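Probable ABC transporter extracellular-binding protein yckB (Bacillus subtilis, PDB 2IEE) probably serves as the extracellular solute-binding component of an ABC transport system, delivering a ligand to its membrane partners. Local coordinates at residues V24-G29 against D85-D90; K125-L130 against R148-K153. All blocks are in the same frame, centred on the assembly; numbering follows the deposited sequence.

Contact 1: residues V24-G29 against D85-D90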
ATOM      1  N   VAL A  24      -8.423  -9.521  16.883  1.00 18.39           N
ATOM      2  CA  VAL A  24      -7.354 -10.249  16.215  1.00 17.92           C
ATOM      3  C   VAL A  24      -7.269  -9.771  14.773  1.00 16.80           C
ATOM      4  O   VAL A  24      -8.256  -9.825  14.035  1.00 18.74           O
ATOM      5  CB  VAL A  24      -7.629 -11.767  16.238  1.00 18.00           C
ATOM      6  CG1 VAL A  24      -6.445 -12.522  15.678  1.00 19.21           C
ATOM      7  CG2 VAL A  24      -7.912 -12.217  17.660  1.00 20.64           C
ATOM      8  N   VAL A  25      -6.097  -9.299  14.365  1.00 15.06           N
ATOM      9  CA  VAL A  25      -5.938  -8.783  13.011  1.00 13.99           C
ATOM     10  C   VAL A  25      -4.750  -9.386  12.277  1.00 14.51           C
ATOM     11  O   VAL A  25      -3.629  -9.415  12.789  1.00 14.58           O
ATOM     12  CB  VAL A  25      -5.776  -7.241  13.021  1.00 13.72           C
ATOM     13  CG1 VAL A  25      -5.810  -6.699  11.593  1.00 11.41           C
ATOM     14  CG2 VAL A  25      -6.872  -6.604  13.859  1.00 12.72           C
ATOM     15  N   ALA A  26      -5.005  -9.861  11.066  1.00 15.13           N
ATOM     16  CA  ALA A  26      -3.955 -10.451  10.254  1.00 15.78           C
ATOM     17  C   ALA A  26      -3.276  -9.370   9.427  1.00 16.59           C
ATOM     18  O   ALA A  26      -3.921  -8.433   8.948  1.00 15.31           O
ATOM     19  CB  ALA A  26      -4.534 -11.523   9.331  1.00 16.27           C
ATOM     20  N   THR A  27      -1.965  -9.510   9.277  1.00 17.49           N
ATOM     21  CA  THR A  27      -1.160  -8.584   8.498  1.00 18.81           C
ATOM     22  C   THR A  27       0.124  -9.336   8.163  1.00 19.00           C
ATOM     23  O   THR A  27       0.462 -10.318   8.829  1.00 18.96           O
ATOM     24  CB  THR A  27      -0.838  -7.302   9.292  1.00 18.01           C
ATOM     25  OG1 THR A  27      -0.241  -6.341   8.416  1.00 17.96           O
ATOM     26  CG2 THR A  27       0.115  -7.602  10.436  1.00 20.06           C
ATOM     27  N   SER A  28       0.837  -8.887   7.135  1.00 17.52           N
ATOM     28  CA  SER A  28       2.049  -9.571   6.720  1.00 17.36           C
ATOM     29  C   SER A  28       3.328  -9.128   7.416  1.00 19.33           C
ATOM     30  O   SER A  28       4.148  -9.956   7.802  1.00 20.16           O
ATOM     31  CB  SER A  28       2.226  -9.434   5.207  1.00 16.86           C
ATOM     32  OG  SER A  28       2.448  -8.085   4.838  1.00 17.93           O
ATOM     33  N   GLY A  29       3.506  -7.822   7.572  1.00 20.35           N
ATOM     34  CA  GLY A  29       4.718  -7.334   8.198  1.00 19.46           C
ATOM     35  C   GLY A  29       5.852  -7.318   7.187  1.00 20.09           C
ATOM     36  O   GLY A  29       7.023  -7.195   7.553  1.00 21.58           O
ATOM     37  N   ASP A  85     -10.347 -11.654  13.245  1.00 23.63           N
ATOM     38  CA  ASP A  85     -11.493 -10.754  13.158  1.00 22.83           C
ATOM     39  C   ASP A  85     -11.422  -9.840  11.938  1.00 22.60           C
ATOM     40  O   ASP A  85     -12.442  -9.327  11.467  1.00 23.85           O
ATOM     41  CB  ASP A  85     -11.592  -9.890  14.419  1.00 23.88           C
ATOM     42  CG  ASP A  85     -11.734 -10.715  15.684  1.00 24.26           C
ATOM     43  OD1 ASP A  85     -12.565 -11.643  15.702  1.00 25.18           O
ATOM     44  OD2 ASP A  85     -11.022 -10.427  16.665  1.00 24.15           O
ATOM     45  N   ALA A  86     -10.216  -9.632  11.423  1.00 20.83           N
ATOM     46  CA  ALA A  86     -10.041  -8.772  10.271  1.00 18.69           C
ATOM     47  C   ALA A  86      -8.651  -8.940   9.691  1.00 19.36           C
ATOM     48  O   ALA A  86      -7.778  -9.544  10.310  1.00 19.60           O
ATOM     49  CB  ALA A  86     -10.265  -7.317  10.673  1.00 18.27           C
ATOM     50  N   ALA A  87      -8.460  -8.402   8.492  1.00 19.28           N
ATOM     51  CA  ALA A  87      -7.172  -8.465   7.815  1.00 19.33           C
ATOM     52  C   ALA A  87      -6.805  -7.055   7.350  1.00 18.43           C
ATOM     53  O   ALA A  87      -7.619  -6.363   6.731  1.00 18.26           O
ATOM     54  CB  ALA A  87      -7.251  -9.410   6.628  1.00 18.54           C
ATOM     55  N   ALA A  88      -5.587  -6.635   7.672  1.00 16.96           N
ATOM     56  CA  ALA A  88      -5.091  -5.313   7.294  1.00 15.51           C
ATOM     57  C   ALA A  88      -3.767  -5.531   6.579  1.00 16.98           C
ATOM     58  O   ALA A  88      -2.732  -5.722   7.214  1.00 16.88           O
ATOM     59  CB  ALA A  88      -4.883  -4.455   8.536  1.00 13.76           C
ATOM     60  N   ASN A  89      -3.794  -5.502   5.256  1.00 16.89           N
ATOM     61  CA  ASN A  89      -2.576  -5.749   4.512  1.00 18.05           C
ATOM     62  C   ASN A  89      -2.589  -5.087   3.145  1.00 17.34           C
ATOM     63  O   ASN A  89      -2.418  -5.759   2.132  1.00 18.54           O
ATOM     64  CB  ASN A  89      -2.382  -7.262   4.351  1.00 19.96           C
ATOM     65  CG  ASN A  89      -0.954  -7.635   3.981  1.00 23.37           C
ATOM     66  OD1 ASN A  89      -0.727  -8.527   3.163  1.00 22.74           O
ATOM     67  ND2 ASN A  89       0.017  -6.963   4.600  1.00 20.41           N
ATOM     68  N   ASP A  90      -2.813  -3.778   3.116  1.00 17.16           N
ATOM     69  CA  ASP A  90      -2.809  -3.036   1.863  1.00 18.41           C
ATOM     70  C   ASP A  90      -3.731  -3.684   0.821  1.00 18.59           C
ATOM     71  O   ASP A  90      -3.414  -3.726  -0.367  1.00 16.73           O
ATOM     72  CB  ASP A  90      -1.368  -2.982   1.338  1.00 19.92           C
ATOM     73  CG  ASP A  90      -1.112  -1.788   0.444  1.00 22.56           C
ATOM     74  OD1 ASP A  90      -1.443  -0.651   0.853  1.00 23.86           O
ATOM     75  OD2 ASP A  90      -0.564  -1.986  -0.659  1.00 21.34           O
TER
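Thr27 OG1 donates to Ala88 O at 2.8 Å, nearly in line with that carbonyl, and the same hydroxyl is also hydrogen-bonded to Ser35 OG. OG1 lies anti to its own backbone N (chi1 -171°), which carries it to the Ala88 side. Two strands run parallel here, with bridges pairing Val25 with Ala86 and Ala26 with Ala87. Ala26 N gives a nearly straight bond to Ala86 O (2.9 Å), and Ala26 O takes Ala88 N at 2.8 Å. At the other end the Asp85 carboxylate reaches across to the Val24 backbone: OD2 receives Val24 N at 2.8 Å, on its anti side and 25° out of the carboxylate plane. Asp85 N answers by bonding to Val24 O (2.9 Å), so backbone and side chain of Asp85 clasp both the backbone N and O of Val24. Ala86 N adds a weak bond to the same oxygen. Apolar contact is light: Val25 CG1 meets Ala88 CB at 3.9 Å. Strand 22-27 is the middle strand of a parallel three-stranded sheet, bonded along its far edge to strand 64-69. Helix 49-60 packs on the face bearing Val25, through Val54, while helix 75-81 lies against Ala26 and Ala87 on the other.

Contact 2: residues K125-L130 against R148-K153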
ATOM      1  N   LYS A 125       7.143   9.939 -22.649  1.00 14.03           N
ATOM      2  CA  LYS A 125       6.164  11.019 -22.523  1.00 14.86           C
ATOM      3  C   LYS A 125       4.830  10.492 -21.985  1.00 16.57           C
ATOM      4  O   LYS A 125       4.188  11.130 -21.145  1.00 16.50           O
ATOM      5  CB  LYS A 125       5.937  11.715 -23.873  1.00 17.45           C
ATOM      6  CG  LYS A 125       7.070  12.645 -24.305  1.00 18.81           C
ATOM      7  CD  LYS A 125       6.706  13.395 -25.585  1.00 19.72           C
ATOM      8  CE  LYS A 125       7.855  14.280 -26.080  1.00 19.28           C
ATOM      9  NZ  LYS A 125       8.218  15.389 -25.141  1.00 13.38           N
ATOM     10  N   THR A 126       4.412   9.330 -22.479  1.00 15.49           N
ATOM     11  CA  THR A 126       3.159   8.712 -22.042  1.00 15.25           C
ATOM     12  C   THR A 126       3.417   7.215 -21.877  1.00 16.42           C
ATOM     13  O   THR A 126       4.496   6.725 -22.224  1.00 16.65           O
ATOM     14  CB  THR A 126       2.011   8.905 -23.084  1.00 16.15           C
ATOM     15  OG1 THR A 126       2.377   8.292 -24.326  1.00 15.33           O
ATOM     16  CG2 THR A 126       1.727  10.386 -23.323  1.00 13.41           C
ATOM     17  N   LEU A 127       2.435   6.484 -21.361  1.00 17.20           N
ATOM     18  CA  LEU A 127       2.600   5.045 -21.174  1.00 18.18           C
ATOM     19  C   LEU A 127       2.963   4.361 -22.485  1.00 18.11           C
ATOM     20  O   LEU A 127       3.734   3.403 -22.505  1.00 16.06           O
ATOM     21  CB  LEU A 127       1.321   4.436 -20.603  1.00 19.73           C
ATOM     22  CG  LEU A 127       1.150   4.568 -19.089  1.00 19.63           C
ATOM     23  CD1 LEU A 127      -0.241   4.104 -18.692  1.00 19.16           C
ATOM     24  CD2 LEU A 127       2.231   3.743 -18.377  1.00 17.88           C
ATOM     25  N   LYS A 128       2.408   4.862 -23.582  1.00 16.06           N
ATOM     26  CA  LYS A 128       2.689   4.294 -24.893  1.00 17.86           C
ATOM     27  C   LYS A 128       4.187   4.255 -25.208  1.00 16.39           C
ATOM     28  O   LYS A 128       4.637   3.380 -25.943  1.00 14.32           O
ATOM     29  CB  LYS A 128       1.962   5.098 -25.978  1.00 20.92           C
ATOM     30  CG  LYS A 128       2.338   4.714 -27.402  1.00 27.29           C
ATOM     31  CD  LYS A 128       1.506   5.492 -28.422  1.00 30.67           C
ATOM     32  CE  LYS A 128       2.014   5.277 -29.842  1.00 31.57           C
ATOM     33  NZ  LYS A 128       3.422   5.753 -29.987  1.00 34.18           N
ATOM     34  N   ASP A 129       4.952   5.199 -24.656  1.00 15.32           N
ATOM     35  CA  ASP A 129       6.391   5.255 -24.915  1.00 16.89           C
ATOM     36  C   ASP A 129       7.197   4.195 -24.168  1.00 17.00           C
ATOM     37  O   ASP A 129       8.418   4.100 -24.324  1.00 18.46           O
ATOM     38  CB  ASP A 129       6.950   6.644 -24.594  1.00 16.58           C
ATOM     39  CG  ASP A 129       6.372   7.733 -25.489  1.00 18.28           C
ATOM     40  OD1 ASP A 129       6.165   7.485 -26.699  1.00 17.12           O
ATOM     41  OD2 ASP A 129       6.142   8.852 -24.986  1.00 19.24           O
ATOM     42  N   LEU A 130       6.514   3.396 -23.361  1.00 17.41           N
ATOM     43  CA  LEU A 130       7.168   2.326 -22.620  1.00 17.34           C
ATOM     44  C   LEU A 130       7.596   1.237 -23.601  1.00 18.29           C
ATOM     45  O   LEU A 130       8.424   0.382 -23.279  1.00 17.98           O
ATOM     46  CB  LEU A 130       6.201   1.741 -21.595  1.00 16.49           C
ATOM     47  CG  LEU A 130       6.516   1.929 -20.111  1.00 19.70           C
ATOM     48  CD1 LEU A 130       6.846   3.377 -19.805  1.00 16.55           C
ATOM     49  CD2 LEU A 130       5.318   1.465 -19.308  1.00 19.07           C
ATOM     50  N   ARG A 148       4.330  -4.650 -19.416  1.00 23.45           N
ATOM     51  CA  ARG A 148       4.238  -5.605 -20.515  1.00 25.16           C
ATOM     52  C   ARG A 148       3.151  -5.226 -21.516  1.00 23.37           C
ATOM     53  O   ARG A 148       3.369  -5.284 -22.725  1.00 23.24           O
ATOM     54  CB  ARG A 148       3.990  -7.021 -19.974  1.00 27.61           C
ATOM     55  CG  ARG A 148       5.219  -7.662 -19.336  1.00 31.24           C
ATOM     56  CD  ARG A 148       5.014  -9.158 -19.119  1.00 35.37           C
ATOM     57  NE  ARG A 148       4.273  -9.453 -17.896  1.00 39.01           N
ATOM     58  CZ  ARG A 148       4.838  -9.662 -16.710  1.00 41.84           C
ATOM     59  NH1 ARG A 148       6.159  -9.614 -16.580  1.00 41.93           N
ATOM     60  NH2 ARG A 148       4.079  -9.913 -15.649  1.00 42.60           N
ATOM     61  N   LYS A 149       1.987  -4.835 -21.008  1.00 23.00           N
ATOM     62  CA  LYS A 149       0.868  -4.442 -21.861  1.00 23.96           C
ATOM     63  C   LYS A 149       1.282  -3.360 -22.846  1.00 22.64           C
ATOM     64  O   LYS A 149       0.730  -3.258 -23.936  1.00 24.10           O
ATOM     65  CB  LYS A 149      -0.287  -3.921 -21.006  1.00 26.60           C
ATOM     66  CG  LYS A 149      -1.463  -3.368 -21.800  1.00 29.86           C
ATOM     67  CD  LYS A 149      -2.519  -2.803 -20.859  1.00 35.16           C
ATOM     68  CE  LYS A 149      -3.733  -2.275 -21.610  1.00 37.67           C
ATOM     69  NZ  LYS A 149      -3.371  -1.168 -22.540  1.00 39.38           N
ATOM     70  N   TYR A 150       2.256  -2.549 -22.453  1.00 21.75           N
ATOM     71  CA  TYR A 150       2.722  -1.471 -23.305  1.00 19.75           C
ATOM     72  C   TYR A 150       3.978  -1.796 -24.103  1.00 19.39           C
ATOM     73  O   TYR A 150       4.552  -0.920 -24.747  1.00 20.47           O
ATOM     74  CB  TYR A 150       2.909  -0.209 -22.469  1.00 21.03           C
ATOM     75  CG  TYR A 150       1.587   0.431 -22.127  1.00 22.07           C
ATOM     76  CD1 TYR A 150       0.939   1.258 -23.043  1.00 22.33           C
ATOM     77  CD2 TYR A 150       0.953   0.167 -20.915  1.00 23.85           C
ATOM     78  CE1 TYR A 150      -0.306   1.806 -22.763  1.00 21.46           C
ATOM     79  CE2 TYR A 150      -0.298   0.712 -20.621  1.00 21.39           C
ATOM     80  CZ  TYR A 150      -0.918   1.529 -21.553  1.00 22.88           C
ATOM     81  OH  TYR A 150      -2.152   2.066 -21.276  1.00 24.37           O
ATOM     82  N   GLY A 151       4.399  -3.055 -24.062  1.00 17.71           N
ATOM     83  CA  GLY A 151       5.553  -3.475 -24.839  1.00 17.21           C
ATOM     84  C   GLY A 151       6.934  -3.197 -24.289  1.00 17.84           C
ATOM     85  O   GLY A 151       7.897  -3.116 -25.054  1.00 16.13           O
ATOM     86  N   ALA A 152       7.047  -3.067 -22.973  1.00 17.16           N
ATOM     87  CA  ALA A 152       8.342  -2.802 -22.359  1.00 16.46           C
ATOM     88  C   ALA A 152       9.130  -4.094 -22.200  1.00 15.99           C
ATOM     89  O   ALA A 152       8.552  -5.163 -22.020  1.00 16.75           O
ATOM     90  CB  ALA A 152       8.151  -2.140 -21.000  1.00 14.15           C
ATOM     91  N   LYS A 153      10.450  -3.995 -22.289  1.00 14.44           N
ATOM     92  CA  LYS A 153      11.307  -5.158 -22.110  1.00 15.74           C
ATOM     93  C   LYS A 153      11.419  -5.353 -20.607  1.00 17.05           C
ATOM     94  O   LYS A 153      11.746  -4.412 -19.880  1.00 18.47           O
ATOM     95  CB  LYS A 153      12.703  -4.901 -22.679  1.00 15.86           C
ATOM     96  CG  LYS A 153      12.728  -4.522 -24.149  1.00 19.34           C
ATOM     97  CD  LYS A 153      14.155  -4.347 -24.646  1.00 20.85           C
ATOM     98  CE  LYS A 153      14.172  -3.950 -26.118  1.00 22.11           C
ATOM     99  NZ  LYS A 153      15.564  -3.853 -26.631  1.00 23.82           N
TER
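A Schellman motif ends helix 142-149, and the residues around it pack on the 3-10 turn 127-130. Tyr150 carries the contact, and Leu127 lies on its ring. Leu127 CB sits over the centre of that ring, 3.8 Å from the centroid and 13° off the ring normal, which makes a CH-pi contact. Leu127 CD1 reaches farther along the ring, to 3.8 Å from Tyr150 OH. Tyr150 CG lies anti to its own carbonyl carbon (chi1 -75°), and Leu127 covers one face of the ring. The Leu127 carbonyl also approaches the ring, with O 3.6 Å from Tyr150 CD1. Next to the ring, Leu130 CB rests 3.9 Å from Tyr150 CB. Leu130 O lies 3.3 Å from Ala152 CA, a bent CA-H...O contact. No hydrogen bond joins the two segments; just beyond the turn, Gly151 bonds to Gly132 and Lys153 to Lys133 and Ala135. An alanine in place of Tyr150 would probably leave Leu127 CB and CD1 without the ring they rest on and open a gap beside the turn. Asp129 OD2 accepts Lys125 N at 2.8 Å and also Thr126 N, which comes from above the carboxylate plane. Leu127 packs further on Ile202 and Tyr204 of strand 197-214. At the helix end, Gly151 has positive phi and is the C-prime residue: its N bonds to Arg148 O, and Ala152 N to Ala147 O. This paired bonding is the signature of a Schellman helix C-terminus, here leading directly into the edge strand 153-154.

In the fold
Contact 1 comes first in the chain and is complete before contact 2 begins. Their centres lie 34 Å apart, on opposite sides of the chain's centre, and their nearest atoms are about 18 Å apart. Contact 1 belongs to the parallel sheet of strands 64-69, 22-27 and 86-87. Contact 2 sits beside the six-stranded mixed sheet, and its second segment runs into edge strand 153-154. The long strand 197-214 meets both: Val212 bonds to Ala87, and Ile202 and Tyr204 touch Leu127. Such a division suits the two-lobed fold of these binding proteins, in which ligand is usually held between lobes. Each contact would then probably belong to a different lobe.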